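Local coordinates for protein ABC-type phosphate transport system, periplasmic component (Lactobacillus brevis, PDB 4ECF) that probably captures phosphate outside the cytoplasmic membrane as the solute-binding component of an ABC-type phosphate importer, at residues 7-12 against 35-40; 53-58 against 210-215. All blocks are in the same frame, centred on the assembly; numbering follows the deposited sequence.

Contacts 1 and 2 lie in one mixed sheet, where strands 4-10 and 55-58 run as neighbours, and their centres are about 11 Å apart. Contact 1 is a parallel pairing that is only partly buried: it starts among exposed polar side chains and ends in glycines and hydroxyls at the phosphate. Contact 2 is antiparallel and buried, held by one pair of backbone bonds and by packing, with no ligand among its atoms. The two meet through strand 55-58, where Ser-11 N lies 2.8 Å from Asn-57 O, a probable hydrogen bond, and Ala-8 packs on Ile-55. Contact 2 thereby carries the sheet from strand 4-10, whose end leads to the phosphate, to strand 205-213.

Contact 1. Residues 7-12 against 35-40; sequences TAVGST and NVQGGG. With PO4 (phosphate ion), chain B.
Strands 4-10 and 32-39 are the parallel arms of a beta-alpha-beta unit, and their C-terminal ends reach the phosphate site of this PstS-family protein. Ala-8 N donates to Asn-35 O (2.9 Å) and Ala-8 O accepts from Gln-37 N. Past Gln-37 the regular pattern breaks: Gly-10 N donates to Gln-37 O (3.2 Å), from above its carbonyl plane, and weakly to Gly-38 O. The side chains of Val-9 and Gln-37 run alongside each other on one face, Val-9 CG1 3.6 Å from Gln-37 OE1 and also against its CB. Gly-40 N donates to Gly-10 O; a side chain on Gly-10, Gly-39 or Gly-40 would jam against the preceding carbonyl. Thr-12 OG1 stands between the backbone N and the carbonyl carbon (chi1 70°), where it joins Thr-12 N in holding phosphate O3, at 2.7 and 2.8 Å; CG2 rests against the backbone of Gly-38 to Gly-40. Ser-11 OG, bonded to Asp-59, is 2.9 Å from phosphate O4. Ala-13, Thr-41, Arg-127, Ser-131, Gly-132 and Thr-133 also bond the ion. A water joins Ser-11 O to Gln-37 O. Helix 15-28 packs on Val-36, strand 55-58 pairs with the other edge of 4-10, and Gly-40 occupies the N-cap position of helix 41-50.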
loop_
_atom_site.group_PDB
_atom_site.type_symbol
_atom_site.label_atom_id
_atom_site.label_comp_id
_atom_site.label_asym_id
_atom_site.label_seq_id
_atom_site.Cartn_x
_atom_site.Cartn_y
_atom_site.Cartn_z
ATOM N N THR A 7 -14.747 14.321 -0.647
ATOM C CA THR A 7 -14.463 13.096 0.075
ATOM C C THR A 7 -13.673 12.109 -0.795
ATOM O O THR A 7 -14.017 11.852 -1.965
ATOM C CB THR A 7 -15.738 12.468 0.589
ATOM O OG1 THR A 7 -16.428 13.384 1.472
ATOM C CG2 THR A 7 -15.492 11.171 1.347
ATOM N N ALA A 8 -12.564 11.622 -0.226
ATOM C CA ALA A 8 -11.689 10.605 -0.823
ATOM C C ALA A 8 -11.701 9.386 0.082
ATOM O O ALA A 8 -11.558 9.525 1.306
ATOM C CB ALA A 8 -10.277 11.148 -0.929
ATOM N N VAL A 9 -11.925 8.206 -0.481
ATOM C CA VAL A 9 -11.955 6.990 0.323
ATOM C C VAL A 9 -11.159 5.860 -0.367
ATOM O O VAL A 9 -10.947 5.900 -1.576
ATOM C CB VAL A 9 -13.366 6.467 0.595
ATOM C CG1 VAL A 9 -14.304 7.591 1.064
ATOM C CG2 VAL A 9 -13.927 5.727 -0.593
ATOM N N GLY A 10 -10.719 4.883 0.423
ATOM C CA GLY A 10 -10.144 3.639 -0.130
ATOM C C GLY A 10 -8.843 3.215 0.512
ATOM O O GLY A 10 -8.795 2.967 1.706
ATOM N N SER A 11 -7.841 2.996 -0.331
ATOM C CA SER A 11 -6.568 2.471 0.109
ATOM C C SER A 11 -6.082 2.943 1.463
ATOM O O SER A 11 -5.894 4.158 1.677
ATOM C CB SER A 11 -5.518 2.798 -0.923
ATOM O OG SER A 11 -4.215 2.589 -0.376
ATOM N N THR A 12 -5.888 2.009 2.393
ATOM C CA THR A 12 -5.270 2.343 3.676
ATOM C C THR A 12 -3.751 2.565 3.575
ATOM O O THR A 12 -3.181 3.314 4.379
ATOM C CB THR A 12 -5.615 1.310 4.790
ATOM O OG1 THR A 12 -4.960 0.071 4.529
ATOM C CG2 THR A 12 -7.125 1.105 4.838
ATOM N N ASN A 35 -12.429 15.347 3.307
ATOM C CA ASN A 35 -12.748 14.241 4.192
ATOM C C ASN A 35 -12.103 13.009 3.622
ATOM O O ASN A 35 -12.254 12.736 2.457
ATOM C CB ASN A 35 -14.245 14.061 4.221
ATOM C CG ASN A 35 -14.944 15.275 4.740
ATOM O OD1 ASN A 35 -14.854 15.580 5.918
ATOM N ND2 ASN A 35 -15.595 16.019 3.844
ATOM N N VAL A 36 -11.365 12.268 4.447
ATOM C CA VAL A 36 -10.614 11.102 3.967
ATOM C C VAL A 36 -11.048 9.896 4.794
ATOM O O VAL A 36 -11.161 9.973 6.036
ATOM C CB VAL A 36 -9.090 11.317 4.122
ATOM C CG1 VAL A 36 -8.340 10.189 3.456
ATOM C CG2 VAL A 36 -8.661 12.644 3.497
ATOM N N GLN A 37 -11.346 8.811 4.105
ATOM C CA GLN A 37 -11.641 7.541 4.772
ATOM C C GLN A 37 -10.752 6.439 4.222
ATOM O O GLN A 37 -10.194 6.539 3.132
ATOM C CB GLN A 37 -13.085 7.102 4.513
ATOM C CG GLN A 37 -14.157 8.088 4.962
ATOM C CD GLN A 37 -15.575 7.663 4.563
ATOM O OE1 GLN A 37 -15.838 6.496 4.184
ATOM N NE2 GLN A 37 -16.506 8.593 4.682
ATOM N N GLY A 38 -10.688 5.348 4.991
ATOM C CA GLY A 38 -10.061 4.104 4.539
ATOM C C GLY A 38 -11.055 3.216 3.816
ATOM O O GLY A 38 -11.877 3.706 3.004
ATOM N N GLY A 39 -11.022 1.915 4.124
ATOM C CA GLY A 39 -11.859 0.916 3.459
ATOM C C GLY A 39 -11.155 -0.068 2.550
ATOM O O GLY A 39 -11.680 -1.150 2.256
ATOM N N GLY A 40 -9.988 0.320 2.080
ATOM C CA GLY A 40 -9.174 -0.490 1.202
ATOM C C GLY A 40 -9.342 -0.075 -0.246
ATOM O O GLY A 40 -10.354 0.530 -0.625
HETATM P P PO4 B . -5.049 -1.282 0.957
HETATM O O1 PO4 B . -4.262 -2.547 1.272
HETATM O O2 PO4 B . -5.851 -1.379 -0.290
HETATM O O3 PO4 B . -5.883 -0.826 2.122
HETATM O O4 PO4 B . -4.004 -0.079 0.751
HETATM O O HOH W 1 -7.728 6.319 1.834
#

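Contact 2. Residues 53-58 against 210-215; sequences VQIGNS and LYTKGH
Gly-56 and Tyr-211 form an antiparallel hydrogen-bonded pair: Gly-56 N donates to Tyr-211 O at 2.8 Å, and Tyr-211 N returns a bond to Gly-56 O at 2.9 Å. Tyr-211 O also receives a CA-H...O contact from Ile-55. Asn-57 and Leu-210 follow as a non-hydrogen-bonded pair; toward Gln-54 and Lys-213 the direct bonds stop and a water bridges Gln-54 O to Lys-213 N. Here strand 55-58 joins 205-213 within the mixed sheet of the PBP-type fold; its other edge pairs with strand 4-10, and strand 73-87 continues the sheet beyond 205-213. The apolar packing lies on the face of Leu-210 and Asn-57. The side chains of Ile-55 and Leu-210 cross at a slant, and Ile-55 CG2, anti to the backbone N, meets Leu-210 CB at 3.8 Å. Leu-210 CD2 lies 3.2 Å from Asn-57 OD1, a buried oxygen for which the model offers no hydrogen-bond partner. Tyr-211 occupies the other face, with Gly-56 O and Ser-58 CB at its ring edge; its OH bonds to Ala-62 N. Thr-212 sets CG2 3.7 Å from Gln-54 O, while its OG1 donates to Gly-214 O at 2.7 Å. An alanine at Thr-212 would probably leave Gly-214 O without this bond, freeing the turn to shift, and open a gap beside Gln-54 O. Thr-220 of helix 218-228 packs on both Ile-55 and Thr-212.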
loop_
_atom_site.group_PDB
_atom_site.type_symbol
_atom_site.label_atom_id
_atom_site.label_comp_id
_atom_site.label_asym_id
_atom_site.label_seq_id
_atom_site.Cartn_x
_atom_site.Cartn_y
_atom_site.Cartn_z
ATOM N N VAL A 53 -18.361 9.000 -4.178
ATOM C CA VAL A 53 -17.309 9.833 -3.578
ATOM C C VAL A 53 -16.671 10.645 -4.698
ATOM O O VAL A 53 -16.946 10.404 -5.861
ATOM C CB VAL A 53 -16.196 8.963 -2.926
ATOM C CG1 VAL A 53 -16.714 8.113 -1.732
ATOM C CG2 VAL A 53 -15.515 8.043 -3.941
ATOM N N GLN A 54 -15.808 11.590 -4.334
ATOM C CA GLN A 54 -15.129 12.398 -5.347
ATOM C C GLN A 54 -13.822 11.747 -5.840
ATOM O O GLN A 54 -13.385 11.995 -6.947
ATOM C CB GLN A 54 -14.865 13.787 -4.805
ATOM C CG GLN A 54 -16.124 14.677 -4.768
ATOM C CD GLN A 54 -17.135 14.180 -3.752
ATOM O OE1 GLN A 54 -16.815 14.005 -2.581
ATOM N NE2 GLN A 54 -18.363 13.883 -4.215
ATOM N N ILE A 55 -13.109 11.080 -4.937
ATOM C CA ILE A 55 -11.796 10.435 -5.219
ATOM C C ILE A 55 -11.794 9.031 -4.647
ATOM O O ILE A 55 -12.148 8.833 -3.501
ATOM C CB ILE A 55 -10.624 11.229 -4.609
ATOM C CG1 ILE A 55 -10.573 12.620 -5.212
ATOM C CG2 ILE A 55 -9.302 10.473 -4.823
ATOM C CD1 ILE A 55 -9.484 13.521 -4.656
ATOM N N GLY A 56 -11.388 8.060 -5.483
ATOM C CA GLY A 56 -11.122 6.697 -5.056
ATOM C C GLY A 56 -9.634 6.503 -4.926
ATOM O O GLY A 56 -8.872 6.665 -5.894
ATOM N N ASN A 57 -9.183 6.222 -3.722
ATOM C CA ASN A 57 -7.767 6.018 -3.421
ATOM C C ASN A 57 -7.432 4.558 -3.658
ATOM O O ASN A 57 -8.058 3.687 -3.030
ATOM C CB ASN A 57 -7.527 6.363 -1.948
ATOM C CG ASN A 57 -7.784 7.830 -1.591
ATOM O OD1 ASN A 57 -7.858 8.726 -2.459
ATOM N ND2 ASN A 57 -7.929 8.080 -0.305
ATOM N N SER A 58 -6.444 4.286 -4.507
ATOM C CA SER A 58 -6.163 2.920 -4.927
ATOM C C SER A 58 -4.653 2.657 -5.055
ATOM O O SER A 58 -3.916 3.487 -5.607
ATOM C CB SER A 58 -6.819 2.658 -6.262
ATOM O OG SER A 58 -6.550 1.359 -6.795
ATOM N N LEU A 210 -5.079 8.328 -7.426
ATOM C CA LEU A 210 -6.277 9.093 -6.995
ATOM C C LEU A 210 -7.230 9.080 -8.187
ATOM O O LEU A 210 -7.042 9.845 -9.114
ATOM C CB LEU A 210 -5.926 10.514 -6.583
ATOM C CG LEU A 210 -4.937 10.676 -5.412
ATOM C CD1 LEU A 210 -4.721 12.139 -5.087
ATOM C CD2 LEU A 210 -5.407 9.924 -4.182
ATOM N N TYR A 211 -8.117 8.114 -8.270
ATOM C CA TYR A 211 -9.075 8.029 -9.343
ATOM C C TYR A 211 -10.247 8.955 -9.162
ATOM O O TYR A 211 -10.784 9.085 -8.041
ATOM C CB TYR A 211 -9.610 6.579 -9.423
ATOM C CG TYR A 211 -8.729 5.659 -10.260
ATOM C CD1 TYR A 211 -8.762 5.710 -11.664
ATOM C CD2 TYR A 211 -7.813 4.795 -9.659
ATOM C CE1 TYR A 211 -7.959 4.863 -12.424
ATOM C CE2 TYR A 211 -6.999 3.938 -10.424
ATOM C CZ TYR A 211 -7.045 3.988 -11.785
ATOM O OH TYR A 211 -6.244 3.136 -12.552
ATOM N N THR A 212 -10.692 9.504 -10.297
ATOM C CA THR A 212 -11.942 10.281 -10.389
ATOM C C THR A 212 -12.889 9.685 -11.433
ATOM O O THR A 212 -12.488 8.900 -12.286
ATOM C CB THR A 212 -11.660 11.763 -10.682
ATOM O OG1 THR A 212 -11.037 11.884 -11.962
ATOM C CG2 THR A 212 -10.765 12.402 -9.529
ATOM N N LYS A 213 -14.175 9.994 -11.273
ATOM C CA LYS A 213 -15.206 9.617 -12.262
ATOM C C LYS A 213 -15.360 10.766 -13.209
ATOM O O LYS A 213 -15.915 11.818 -12.859
ATOM C CB LYS A 213 -16.532 9.300 -11.583
ATOM C CG LYS A 213 -17.538 8.607 -12.537
ATOM C CD LYS A 213 -18.721 8.035 -11.779
ATOM C CE LYS A 213 -19.736 7.493 -12.783
ATOM N NZ LYS A 213 -20.608 6.440 -12.213
ATOM N N GLY A 214 -14.798 10.586 -14.392
ATOM C CA GLY A 214 -14.642 11.667 -15.366
ATOM C C GLY A 214 -13.503 12.557 -14.989
ATOM O O GLY A 214 -12.840 12.352 -13.958
ATOM N N HIS A 215 -13.233 13.559 -15.838
ATOM C CA HIS A 215 -12.213 14.516 -15.521
ATOM C C HIS A 215 -12.734 15.401 -14.412
ATOM O O HIS A 215 -13.878 15.878 -14.445
ATOM C CB HIS A 215 -11.770 15.317 -16.766
ATOM C CG HIS A 215 -11.320 14.426 -17.928
ATOM N ND1 HIS A 215 -10.056 13.952 -18.048
ATOM C CD2 HIS A 215 -12.054 13.835 -18.954
ATOM C CE1 HIS A 215 -9.967 13.154 -19.130
ATOM N NE2 HIS A 215 -11.183 13.057 -19.684
HETATM O O HOH W 2 -14.895 12.110 -9.258
#